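Local coordinates for nucleoprotein (Human coronavirus NL63, PDB 5N4K) that probably packages the positive-strand viral RNA genome into a helical ribonucleocapsid, the chain here being its N-terminal, RNA-binding domain, at residues A[33-39]-A[144-150]; A[59-63]-A[116-122]; A[64-68]-A[93-97]. All blocks are in the same frame, centred on the assembly; numbering follows the deposited sequence.

Contact 1 of 3, residues A[33-39]-A[144-150]; sequences MPLLVSS and ELSVVEF
Two short antiparallel strands, 35-37 and 145-147, run side by side at the edge of the domain's five-stranded sheet, their axes 4.5 Å apart at closest approach and their directions 150° apart. Leu-36 and Ser-146 form the hydrogen-bonded pair, with Leu-36 N to Ser-146 O at 2.8 Å and Ser-146 N to Leu-36 O at 3.2 Å. Leu-35/Val-147 and Val-37/Leu-145 are the non-hydrogen-bonded pairs beside it. The ladder runs on past the strands through Val-148 N to Pro-34 O, 3.1 Å, and Ser-38 N to Glu-144 O, 2.8 Å.

Val-37 (t) and Leu-145 (m, t) share one face, with CG2 of Val-37 3.7 Å from CD2 of Leu-145; both also rest on Val-46 of helix 43-46. Leu-36 (t, p) and Ser-146 (p) share the other. One water lies 2.7 Å from Ser-146 OG, 2.8 Å from Ser-38 OG (m) and 2.8 Å from Leu-36 O, to which it donates.

The side chains of Leu-35 (m, t) and Val-147 diverge, yet CD2 of Leu-35 lies 3.7 Å from CG2 of Val-147. Val-148 (t) turns toward segment 33-39, its CB 4.0 Å from CG of Pro-34 and its CG2 3.9 Å from CB of Leu-36. Met-33, m at all three chi angles, curls until CE lies 3.2 Å from Val-148 O. Glu-144 (m, p) forms a salt bridge with Lys-41.

Backbone hydrogen bonds thus fix the register; apolar contacts line the ladder, Val-37/Leu-145 on one face and Leu-36/Val-148 on the other, and the water adds a polar link beside Leu-36 and Ser-146.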
# COMPACT_ATOMS: atom_id res chain seq x y z
N MET A 33 8.55 6.47 12.26
CA MET A 33 9.32 6.76 11.09
C MET A 33 9.66 5.49 10.33
O MET A 33 9.83 4.43 10.95
CB MET A 33 10.63 7.52 11.47
CG MET A 33 10.35 8.99 11.89
SD MET A 33 9.64 10.02 10.63
CE MET A 33 11.05 10.26 9.53
N PRO A 34 9.83 5.57 9.02
CA PRO A 34 10.26 4.40 8.24
C PRO A 34 11.72 4.07 8.45
O PRO A 34 12.53 4.89 8.94
CB PRO A 34 10.00 4.81 6.81
CG PRO A 34 10.12 6.31 6.81
CD PRO A 34 9.67 6.74 8.15
N LEU A 35 12.10 2.87 7.99
CA LEU A 35 13.48 2.51 7.78
C LEU A 35 13.73 2.58 6.28
O LEU A 35 12.82 2.40 5.42
CB LEU A 35 13.81 1.11 8.26
CG LEU A 35 13.40 0.86 9.69
CD1 LEU A 35 13.70 -0.63 10.03
CD2 LEU A 35 14.05 1.81 10.63
N LEU A 36 15.02 2.76 5.93
CA LEU A 36 15.48 2.71 4.58
C LEU A 36 16.23 1.37 4.37
O LEU A 36 17.02 0.98 5.21
CB LEU A 36 16.44 3.95 4.43
CG LEU A 36 16.71 4.28 3.02
CD1 LEU A 36 15.49 4.90 2.32
CD2 LEU A 36 17.90 5.27 3.04
N VAL A 37 16.00 0.74 3.23
CA VAL A 37 16.67 -0.52 2.90
C VAL A 37 17.69 -0.25 1.83
O VAL A 37 17.33 -0.07 0.66
CB VAL A 37 15.69 -1.58 2.42
CG1 VAL A 37 16.40 -2.91 2.34
CG2 VAL A 37 14.56 -1.78 3.40
N SER A 38 18.97 -0.17 2.24
CA SER A 38 20.03 0.12 1.27
C SER A 38 20.61 -1.23 0.76
O SER A 38 20.02 -2.34 0.98
CB SER A 38 21.03 1.08 1.90
OG SER A 38 20.35 2.32 2.23
N SER A 39 21.77 -1.22 0.20
CA SER A 39 22.28 -2.44 -0.53
C SER A 39 21.28 -3.15 -1.53
O SER A 39 20.30 -2.54 -1.95
CB SER A 39 22.95 -3.40 0.46
OG SER A 39 23.88 -4.27 -0.14
N GLU A 144 22.06 -3.26 6.31
CA GLU A 144 21.23 -2.75 5.19
C GLU A 144 20.05 -1.89 5.61
O GLU A 144 19.40 -1.34 4.74
CB GLU A 144 20.70 -3.94 4.42
CG GLU A 144 21.72 -4.89 3.84
CD GLU A 144 22.22 -5.98 4.80
OE1 GLU A 144 21.86 -6.03 6.04
OE2 GLU A 144 23.07 -6.75 4.24
N LEU A 145 19.80 -1.76 6.89
CA LEU A 145 18.69 -1.00 7.43
C LEU A 145 19.16 0.26 8.22
O LEU A 145 20.13 0.17 8.98
CB LEU A 145 17.81 -1.84 8.40
CG LEU A 145 17.12 -3.01 7.73
CD1 LEU A 145 16.27 -3.67 8.81
CD2 LEU A 145 16.21 -2.56 6.62
N SER A 146 18.50 1.37 7.97
CA SER A 146 18.75 2.60 8.77
C SER A 146 17.50 3.37 8.99
O SER A 146 16.54 3.27 8.21
CB SER A 146 19.80 3.45 8.02
OG SER A 146 19.33 3.92 6.81
N VAL A 147 17.43 4.07 10.09
CA VAL A 147 16.26 4.87 10.35
C VAL A 147 16.28 6.12 9.49
O VAL A 147 17.34 6.77 9.30
CB VAL A 147 16.13 5.27 11.80
CG1 VAL A 147 14.93 6.17 11.98
CG2 VAL A 147 16.10 4.07 12.71
N VAL A 148 15.16 6.49 8.97
CA VAL A 148 14.96 7.75 8.31
C VAL A 148 14.66 8.77 9.46
O VAL A 148 13.67 8.64 10.24
CB VAL A 148 13.83 7.64 7.25
CG1 VAL A 148 13.61 9.00 6.61
CG2 VAL A 148 14.19 6.59 6.21
N GLU A 149 15.50 9.76 9.63
CA GLU A 149 15.31 10.74 10.69
C GLU A 149 14.39 11.89 10.23
O GLU A 149 14.36 12.24 9.06
CB GLU A 149 16.70 11.30 11.12
CG GLU A 149 16.85 11.70 12.59
CD GLU A 149 15.79 12.68 13.05
OE1 GLU A 149 16.09 13.90 13.18
OE2 GLU A 149 14.64 12.23 13.27
N PHE A 150 13.60 12.39 11.18
CA PHE A 150 13.09 13.79 11.26
C PHE A 150 11.72 14.00 10.63
O PHE A 150 10.85 14.60 11.27
CB PHE A 150 14.12 14.86 10.80
CG PHE A 150 13.92 15.37 9.39
CD1 PHE A 150 14.84 15.05 8.38
CD2 PHE A 150 12.83 16.19 9.06
CE1 PHE A 150 14.67 15.52 7.08
CE2 PHE A 150 12.66 16.66 7.76
CZ PHE A 150 13.58 16.33 6.77
O HOH W 1 19.60 1.99 4.91

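Contact 2 of 3, residues A[59-63]-A[116-122]; sequences KDEQI and AKTVNTS
Ile-63, Ala-116 and Glu-61 bury the most surface where two loops meet at one end of the N-terminal RNA-binding domain: 59-63, whose 3-10 turn (59-61) follows helix 43-46 and leads into strand 63-73, and the irregular 116-122, from the loop between strands 108-112 and 145-147. The backbones come closest at Asp-60 and Ala-116 (CA-CA 3.8 Å).

Ala-116 sits against the turn, its CA 3.5 Å from Asp-60 O and 3.6 Å from Lys-59 O in CA-H...O contacts. Its CB lies 3.6 Å from Gln-62 O and 3.8 Å from CB of Ile-63. Lys-117 N donates to Asp-60 O at 2.9 Å, nearly straight. Ile-63, t at both chi angles, points toward the partner loop, with CD1 4.0 Å from CG2 of Thr-118 and CG2 3.7 Å from Lys-117 O. Gln-62 and Thr-118 each centre an inverse gamma turn.

Glu-61 (m, t) starts away from the partner, but its carboxylate comes back to it: OE2 accepts from Ser-122 OG at 2.6 Å and from Ser-122 N at 2.8 Å. Its OE1 takes Asn-58 N and a water, 2.7 Å from OE1, that also donates to Ser-122 OG at 3.3 Å.

One carboxylate therefore holds the far end of 116-122 through backbone and hydroxyl together, while a backbone hydrogen bond and aliphatic packing hold the near end, in surface packing without regular pairing.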
# COMPACT_ATOMS: atom_id res chain seq x y z
N LYS A 59 2.53 -7.28 26.03
CA LYS A 59 3.46 -8.24 25.53
C LYS A 59 2.85 -9.04 24.36
O LYS A 59 3.53 -9.32 23.33
CB LYS A 59 3.92 -9.22 26.67
CG LYS A 59 5.16 -9.92 26.32
CD LYS A 59 5.96 -10.70 27.37
CE LYS A 59 7.35 -10.81 26.75
NZ LYS A 59 8.12 -11.94 27.31
N ASP A 60 1.56 -9.30 24.41
CA ASP A 60 1.00 -10.09 23.37
C ASP A 60 0.81 -9.32 22.06
O ASP A 60 0.57 -9.92 21.00
CB ASP A 60 -0.20 -10.93 23.82
CG ASP A 60 -1.34 -10.16 24.33
OD1 ASP A 60 -1.54 -9.04 23.87
OD2 ASP A 60 -2.10 -10.68 25.21
N GLU A 61 1.00 -8.01 22.07
CA GLU A 61 0.78 -7.14 20.92
C GLU A 61 2.06 -6.79 20.19
O GLU A 61 2.01 -5.96 19.27
CB GLU A 61 0.03 -5.88 21.31
CG GLU A 61 -1.38 -6.15 21.76
CD GLU A 61 -2.13 -4.91 22.27
OE1 GLU A 61 -1.51 -4.20 23.13
OE2 GLU A 61 -3.32 -4.69 21.83
N GLN A 62 3.20 -7.37 20.51
CA GLN A 62 4.49 -6.99 19.89
C GLN A 62 4.68 -7.83 18.62
O GLN A 62 5.48 -8.72 18.49
CB GLN A 62 5.67 -7.16 20.81
CG GLN A 62 5.57 -6.43 22.18
CD GLN A 62 5.18 -4.99 22.01
OE1 GLN A 62 5.96 -4.26 21.39
NE2 GLN A 62 4.09 -4.60 22.48
N ILE A 63 3.85 -7.48 17.62
CA ILE A 63 3.70 -8.29 16.41
C ILE A 63 3.10 -7.37 15.30
O ILE A 63 2.22 -6.56 15.59
CB ILE A 63 2.80 -9.52 16.71
CG1 ILE A 63 2.64 -10.38 15.46
CG2 ILE A 63 1.47 -9.12 17.33
CD1 ILE A 63 2.17 -11.79 15.84
N ALA A 116 4.45 -12.69 21.84
CA ALA A 116 3.35 -12.12 21.12
C ALA A 116 2.26 -13.17 20.85
O ALA A 116 2.59 -14.40 20.77
CB ALA A 116 3.77 -11.57 19.81
N LYS A 117 1.03 -12.74 20.63
CA LYS A 117 -0.01 -13.61 20.15
C LYS A 117 -0.45 -13.20 18.76
O LYS A 117 -0.56 -11.99 18.40
CB LYS A 117 -1.14 -13.54 21.08
CG LYS A 117 -0.80 -14.09 22.46
CD LYS A 117 -2.10 -14.31 23.28
CE LYS A 117 -3.46 -13.86 22.67
NZ LYS A 117 -4.30 -14.88 21.94
N THR A 118 -0.79 -14.19 17.99
CA THR A 118 -1.10 -14.01 16.55
C THR A 118 -2.57 -13.58 16.39
O THR A 118 -3.33 -14.21 15.72
CB THR A 118 -0.75 -15.23 15.67
OG1 THR A 118 -1.42 -16.35 16.25
CG2 THR A 118 0.74 -15.51 15.70
N VAL A 119 -3.00 -12.53 17.06
CA VAL A 119 -4.30 -11.95 16.92
C VAL A 119 -4.20 -10.45 16.72
O VAL A 119 -3.20 -9.82 17.15
CB VAL A 119 -5.25 -12.25 18.05
CG1 VAL A 119 -5.40 -13.74 18.24
CG2 VAL A 119 -4.85 -11.59 19.30
N ASN A 120 -5.23 -9.87 16.17
CA ASN A 120 -5.26 -8.45 15.88
C ASN A 120 -5.04 -7.71 17.18
O ASN A 120 -5.63 -7.99 18.24
CB ASN A 120 -6.55 -7.99 15.25
CG ASN A 120 -6.68 -8.48 13.86
OD1 ASN A 120 -5.72 -8.80 13.21
ND2 ASN A 120 -7.91 -8.46 13.34
N THR A 121 -4.20 -6.69 17.13
CA THR A 121 -3.93 -5.85 18.29
C THR A 121 -4.99 -4.74 18.44
O THR A 121 -5.82 -4.53 17.59
CB THR A 121 -2.54 -5.17 18.20
OG1 THR A 121 -2.59 -4.09 17.21
CG2 THR A 121 -1.45 -6.12 17.82
N SER A 122 -4.89 -4.08 19.60
CA SER A 122 -5.88 -3.04 20.00
C SER A 122 -5.43 -1.64 19.67
O SER A 122 -6.06 -0.66 20.06
CB SER A 122 -6.15 -3.16 21.53
OG SER A 122 -5.02 -2.75 22.26
O HOH W 2 -1.85 -9.29 19.53
O HOH W 3 -2.86 -2.45 24.70

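Contact 3 of 3, residues A[64-68]-A[93-97]; sequences GYWNV and TGPHK
Tyr-65 extends its ring from strand 63-73 across to the loop 93-97, offering its face to the edge of His-96 in an offset edge-to-face pair, centroids 5.7 Å apart and planes at 64°. Chi1 of Tyr-65 is p and chi2 is -83°, which carries the hydroxyl into the bend of the loop. There OH donates to Thr-93 O at 2.6 Å and accepts from His-96 N at 2.9 Å, so a single phenol joins two backbone groups three residues apart. Pro-95 lies at the ring's edge, its CD 3.4 Å from Tyr-65 OH.

The strand is extended and the loop makes a type I turn from Gly-94 to Lys-97, closed by a weak Lys-97 N to Gly-94 O bond of 3.2 Å. The backbones stay well apart: the nearest CA atoms, those of Asn-67 and Pro-95, are 8.4 Å from each other, so side chains span the gap. Gly-94 has a positive phi of 79°, and a CB there would clash with Tyr-65 OH. Asn-67 (t) points the same way as Tyr-65, two residues further along. Its OD1 accepts a weak hydrogen bond from NE2 of His-96 (m) at 3.1 Å, and its ND2 sits 3.7 Å from CG of Pro-95.

Trp-110 of the neighbouring strand also pairs edge-to-face with Tyr-65. The ring of His-96 also meets that of His-96 of the second subunit, placing the turn at the subunit interface. Tyr-65, acting as donor and acceptor at once, holds the turn that carries His-96 against strand 63-73, on the side of Tyr-65 and Asn-67.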
# COMPACT_ATOMS: atom_id res chain seq x y z
N GLY A 64 3.54 -7.59 14.06
CA GLY A 64 2.97 -6.83 12.98
C GLY A 64 3.76 -7.05 11.74
O GLY A 64 4.30 -8.12 11.47
N TYR A 65 3.80 -5.98 10.91
CA TYR A 65 4.49 -6.08 9.62
C TYR A 65 5.15 -4.77 9.21
O TYR A 65 4.71 -3.70 9.65
CB TYR A 65 3.51 -6.56 8.44
CG TYR A 65 2.31 -5.63 8.27
CD1 TYR A 65 1.17 -5.73 9.06
CD2 TYR A 65 2.33 -4.60 7.33
CE1 TYR A 65 0.06 -4.88 8.89
CE2 TYR A 65 1.26 -3.77 7.16
CZ TYR A 65 0.16 -3.88 7.94
OH TYR A 65 -0.86 -2.96 7.81
N TRP A 66 6.15 -4.93 8.37
CA TRP A 66 6.78 -3.81 7.62
C TRP A 66 6.26 -3.84 6.20
O TRP A 66 6.31 -4.84 5.56
CB TRP A 66 8.27 -3.91 7.68
CG TRP A 66 8.88 -3.71 9.02
CD1 TRP A 66 9.11 -4.68 9.96
CD2 TRP A 66 9.31 -2.48 9.62
NE1 TRP A 66 9.66 -4.16 11.06
CE2 TRP A 66 9.78 -2.80 10.90
CE3 TRP A 66 9.28 -1.17 9.22
CZ2 TRP A 66 10.29 -1.81 11.76
CZ3 TRP A 66 9.76 -0.16 10.07
CH2 TRP A 66 10.24 -0.49 11.31
N ASN A 67 5.75 -2.71 5.75
CA ASN A 67 5.16 -2.57 4.40
C ASN A 67 6.18 -1.82 3.50
O ASN A 67 6.58 -0.70 3.85
CB ASN A 67 3.86 -1.76 4.48
CG ASN A 67 3.00 -1.95 3.30
OD1 ASN A 67 2.90 -3.03 2.78
ND2 ASN A 67 2.37 -0.86 2.89
N VAL A 68 6.56 -2.43 2.44
CA VAL A 68 7.51 -1.84 1.51
C VAL A 68 6.89 -0.78 0.64
O VAL A 68 5.83 -1.03 0.04
CB VAL A 68 8.17 -2.95 0.69
CG1 VAL A 68 9.10 -2.41 -0.41
CG2 VAL A 68 8.88 -4.00 1.50
N THR A 93 -3.76 -3.66 11.98
CA THR A 93 -3.80 -2.23 11.75
C THR A 93 -3.13 -1.95 10.42
O THR A 93 -2.58 -2.83 9.82
CB THR A 93 -3.13 -1.44 12.87
OG1 THR A 93 -1.68 -1.50 12.70
CG2 THR A 93 -3.51 -1.99 14.30
N GLY A 94 -3.19 -0.67 10.02
CA GLY A 94 -2.47 -0.22 8.80
C GLY A 94 -3.15 -0.59 7.51
O GLY A 94 -4.32 -1.00 7.50
N PRO A 95 -2.45 -0.39 6.40
CA PRO A 95 -3.00 -0.67 5.05
C PRO A 95 -3.36 -2.08 4.86
O PRO A 95 -4.19 -2.40 3.98
CB PRO A 95 -1.90 -0.20 4.13
CG PRO A 95 -0.63 -0.27 4.93
CD PRO A 95 -1.05 0.08 6.32
N HIS A 96 -2.76 -3.04 5.59
CA HIS A 96 -3.03 -4.48 5.52
C HIS A 96 -3.64 -4.98 6.81
O HIS A 96 -3.34 -6.09 7.25
CB HIS A 96 -1.78 -5.27 5.16
CG HIS A 96 -1.17 -4.86 3.87
ND1 HIS A 96 -1.81 -5.05 2.66
CD2 HIS A 96 -0.01 -4.23 3.57
CE1 HIS A 96 -1.04 -4.59 1.68
NE2 HIS A 96 0.06 -4.12 2.20
N LYS A 97 -4.62 -4.22 7.34
CA LYS A 97 -5.28 -4.60 8.57
C LYS A 97 -6.05 -5.90 8.47
O LYS A 97 -6.28 -6.52 9.50
CB LYS A 97 -6.21 -3.49 9.12
CG LYS A 97 -7.50 -3.29 8.34
CD LYS A 97 -8.35 -2.15 8.92
CE LYS A 97 -8.95 -2.50 10.28
NZ LYS A 97 -10.02 -1.57 10.81

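How the contacts relate
From the N terminus, the chain enters the sheet at 33-39, and contact 1 closes the widest loop when 144-150 returns beside it near the C terminus. Nested within is contact 2, where the lead-in to strand 63-73 meets the loop following strand 108-112; inside that again lies contact 3, joining strand 63-73 to the loop after strand 80-90. None cross. Contacts 1 and 2 lie on opposite sides of the chain's centre, nearest atoms about 14 Å apart. Contact 3 touches both: Trp-66 CH2 packs on Leu-35 CD1 at 3.7 Å, and Thr-93 CG2 lies 3.7 Å from Thr-121 OG1. Together they tie edge strand 145-147, strand 63-73 and the loops at its start and beside it into one domain.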